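Local coordinates for NADH dehydrogenase (Methanothermobacter marburgensis, PDB 4R81), which binds flavin mononucleotide and probably oxidises NADH or NADPH with a quinone as electron acceptor, at residues E24-G29 against A84-Y89. Sequence-based numbering, arbitrary orientation.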
ATOM      1  N   GLU A  24       5.044  18.700 -12.611  1.00 20.70           N
ATOM      2  CA  GLU A  24       5.487  19.815 -13.436  1.00 20.92           C
ATOM      3  C   GLU A  24       6.659  20.543 -12.796  1.00 20.78           C
ATOM      4  O   GLU A  24       7.619  20.910 -13.480  1.00 21.14           O
ATOM      5  CB  GLU A  24       4.339  20.797 -13.678  1.00 23.48           C
ATOM      6  CG  GLU A  24       4.727  21.996 -14.522  1.00 27.93           C
ATOM      7  CD  GLU A  24       5.041  21.632 -15.970  1.00 31.60           C
ATOM      8  OE1 GLU A  24       4.525  20.597 -16.466  1.00 32.28           O
ATOM      9  OE2 GLU A  24       5.808  22.391 -16.613  1.00 33.78           O
ATOM     10  N   ALA A  25       6.592  20.738 -11.481  1.00 21.00           N
ATOM     11  CA  ALA A  25       7.656  21.458 -10.777  1.00 20.97           C
ATOM     12  C   ALA A  25       8.954  20.646 -10.789  1.00 19.58           C
ATOM     13  O   ALA A  25      10.035  21.171 -11.067  1.00 18.82           O
ATOM     14  CB  ALA A  25       7.230  21.796  -9.353  1.00 21.42           C
ATOM     15  N   PHE A  26       8.827  19.350 -10.526  1.00 19.72           N
ATOM     16  CA  PHE A  26       9.968  18.435 -10.537  1.00 19.14           C
ATOM     17  C   PHE A  26      10.635  18.389 -11.914  1.00 19.92           C
ATOM     18  O   PHE A  26      11.860  18.477 -12.022  1.00 19.85           O
ATOM     19  CB  PHE A  26       9.523  17.037 -10.095  1.00 19.69           C
ATOM     20  CG  PHE A  26      10.644  16.034 -10.005  1.00 20.03           C
ATOM     21  CD1 PHE A  26      11.656  16.173  -9.061  1.00 19.14           C
ATOM     22  CD2 PHE A  26      10.666  14.933 -10.847  1.00 20.60           C
ATOM     23  CE1 PHE A  26      12.681  15.236  -8.979  1.00 19.18           C
ATOM     24  CE2 PHE A  26      11.680  13.992 -10.771  1.00 19.34           C
ATOM     25  CZ  PHE A  26      12.688  14.142  -9.832  1.00 20.11           C
ATOM     26  N   THR A  27       9.840  18.258 -12.970  1.00 19.48           N
ATOM     27  CA  THR A  27      10.409  18.225 -14.312  1.00 20.82           C
ATOM     28  C   THR A  27      11.088  19.543 -14.693  1.00 20.62           C
ATOM     29  O   THR A  27      12.096  19.541 -15.396  1.00 20.73           O
ATOM     30  CB  THR A  27       9.374  17.813 -15.379  1.00 21.24           C
ATOM     31  OG1 THR A  27       8.256  18.707 -15.346  1.00 24.84           O
ATOM     32  CG2 THR A  27       8.892  16.383 -15.133  1.00 22.16           C
ATOM     33  N   GLU A  28      10.542  20.662 -14.222  1.00 21.67           N
ATOM     34  CA  GLU A  28      11.165  21.963 -14.449  1.00 23.99           C
ATOM     35  C   GLU A  28      12.561  22.004 -13.836  1.00 23.41           C
ATOM     36  O   GLU A  28      13.510  22.475 -14.468  1.00 24.04           O
ATOM     37  CB  GLU A  28      10.291  23.092 -13.880  1.00 27.66           C
ATOM     38  CG  GLU A  28      10.778  24.499 -14.201  1.00 33.07           C
ATOM     39  CD  GLU A  28       9.837  25.582 -13.689  1.00 37.23           C
ATOM     40  OE1 GLU A  28       8.768  25.239 -13.128  1.00 38.25           O
ATOM     41  OE2 GLU A  28      10.171  26.780 -13.848  1.00 40.37           O
ATOM     42  N   GLY A  29      12.685  21.510 -12.606  1.00 22.05           N
ATOM     43  CA  GLY A  29      13.984  21.425 -11.959  1.00 22.00           C
ATOM     44  C   GLY A  29      14.945  20.508 -12.698  1.00 21.51           C
ATOM     45  O   GLY A  29      16.117  20.847 -12.874  1.00 22.85           O
ATOM     46  N   ALA A  84      18.146   7.310 -12.606  1.00 22.78           N
ATOM     47  CA  ALA A  84      17.400   7.655 -11.403  1.00 21.13           C
ATOM     48  C   ALA A  84      15.927   7.312 -11.582  1.00 20.51           C
ATOM     49  O   ALA A  84      15.436   7.266 -12.704  1.00 20.87           O
ATOM     50  CB  ALA A  84      17.564   9.146 -11.098  1.00 23.12           C
ATOM     51  N   LEU A  85      15.236   7.060 -10.475  1.00 19.95           N
ATOM     52  CA  LEU A  85      13.791   6.882 -10.497  1.00 18.50           C
ATOM     53  C   LEU A  85      13.159   7.969  -9.651  1.00 18.52           C
ATOM     54  O   LEU A  85      13.783   8.512  -8.734  1.00 19.98           O
ATOM     55  CB  LEU A  85      13.389   5.508  -9.939  1.00 19.84           C
ATOM     56  CG  LEU A  85      13.868   4.257 -10.682  1.00 19.80           C
ATOM     57  CD1 LEU A  85      13.483   2.981  -9.926  1.00 21.29           C
ATOM     58  CD2 LEU A  85      13.335   4.217 -12.113  1.00 21.05           C
ATOM     59  N   ALA A  86      11.916   8.297  -9.957  1.00 18.24           N
ATOM     60  CA  ALA A  86      11.156   9.174  -9.087  1.00 17.29           C
ATOM     61  C   ALA A  86       9.750   8.627  -8.944  1.00 18.42           C
ATOM     62  O   ALA A  86       9.234   7.978  -9.855  1.00 19.51           O
ATOM     63  CB  ALA A  86      11.152  10.598  -9.624  1.00 17.06           C
ATOM     64  N   PHE A  87       9.151   8.867  -7.785  1.00 16.95           N
ATOM     65  CA  PHE A  87       7.802   8.408  -7.494  1.00 16.63           C
ATOM     66  C   PHE A  87       7.014   9.596  -6.976  1.00 18.06           C
ATOM     67  O   PHE A  87       7.382  10.206  -5.971  1.00 18.50           O
ATOM     68  CB  PHE A  87       7.831   7.270  -6.468  1.00 17.40           C
ATOM     69  CG  PHE A  87       8.564   6.056  -6.952  1.00 17.11           C
ATOM     70  CD1 PHE A  87       9.951   5.976  -6.856  1.00 17.58           C
ATOM     71  CD2 PHE A  87       7.873   5.003  -7.543  1.00 17.56           C
ATOM     72  CE1 PHE A  87      10.638   4.853  -7.323  1.00 18.07           C
ATOM     73  CE2 PHE A  87       8.551   3.876  -8.011  1.00 18.47           C
ATOM     74  CZ  PHE A  87       9.935   3.804  -7.903  1.00 18.37           C
ATOM     75  N   ILE A  88       5.942   9.934  -7.683  1.00 16.19           N
ATOM     76  CA  ILE A  88       5.141  11.105  -7.365  1.00 15.37           C
ATOM     77  C   ILE A  88       3.692  10.673  -7.209  1.00 16.06           C
ATOM     78  O   ILE A  88       3.085  10.142  -8.142  1.00 17.44           O
ATOM     79  CB  ILE A  88       5.267  12.180  -8.469  1.00 16.19           C
ATOM     80  CG1 ILE A  88       6.732  12.635  -8.578  1.00 16.23           C
ATOM     81  CG2 ILE A  88       4.329  13.366  -8.179  1.00 17.26           C
ATOM     82  CD1 ILE A  88       6.984  13.661  -9.673  1.00 16.58           C
ATOM     83  N   TYR A  89       3.147  10.873  -6.013  1.00 16.40           N
ATOM     84  CA  TYR A  89       1.822  10.359  -5.675  1.00 16.08           C
ATOM     85  C   TYR A  89       1.269  11.057  -4.439  1.00 16.62           C
ATOM     86  O   TYR A  89       2.027  11.624  -3.645  1.00 16.79           O
ATOM     87  CB  TYR A  89       1.886   8.842  -5.438  1.00 16.82           C
ATOM     88  CG  TYR A  89       2.817   8.437  -4.308  1.00 16.79           C
ATOM     89  CD1 TYR A  89       4.165   8.207  -4.551  1.00 17.58           C
ATOM     90  CD2 TYR A  89       2.353   8.295  -3.007  1.00 16.88           C
ATOM     91  CE1 TYR A  89       5.030   7.849  -3.537  1.00 17.82           C
ATOM     92  CE2 TYR A  89       3.218   7.937  -1.974  1.00 18.25           C
ATOM     93  CZ  TYR A  89       4.558   7.712  -2.250  1.00 17.30           C
ATOM     94  OH  TYR A  89       5.429   7.358  -1.245  1.00 17.99           O
TER
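Phe26 carries its CG opposite the backbone N (chi1 -177°), which sends the ring off the helix toward Ala86 and Ile88. Ile88 CG1 lies opposite the carbonyl carbon (chi1 -61°). With chi2 at 178° the chain is extended, which carries CD1 to the ring. This is helix-on-sheet packing in a flavodoxin-like fold, a three-layer alpha/beta/alpha sandwich round a five-stranded parallel sheet in the order 2-1-3-4-5. Helix 18-32 follows the first strand, and strand 84-90 is the central one. The backbones stay well apart: the CA atoms of Phe26 and Ile88 are 9.3 Å from each other. The Phe26 ring reaches into this gap from the helix and Ile88 CD1 meets it from the strand. No hydrogen bond joins the two segments.

The residues alternate along the strand. Ala86 and Ile88 point their side chains toward the helix. Leu85 points away from it, and Phe87 meets Phe104 and helix 148-162 on the other face. The CB methyl of Ala86 meets the far end of the Phe26 ring. Leu133 and Ile8, from the two neighbouring strands, also touch the ring, which therefore rests across three strands of the sheet. All three touching residues are buried. The contact does not reach the cofactor, but Ile88 is at the cofactor end of the strand, its side chain about 8 Å from the bound flavin mononucleotide. Three ring carbons do the touching here. CD2 of Phe26 meets CD1 of Ile88 at 4.1 Å, and CE2 and CZ of Phe26 sit 3.6 and 3.9 Å from CB of Ala86.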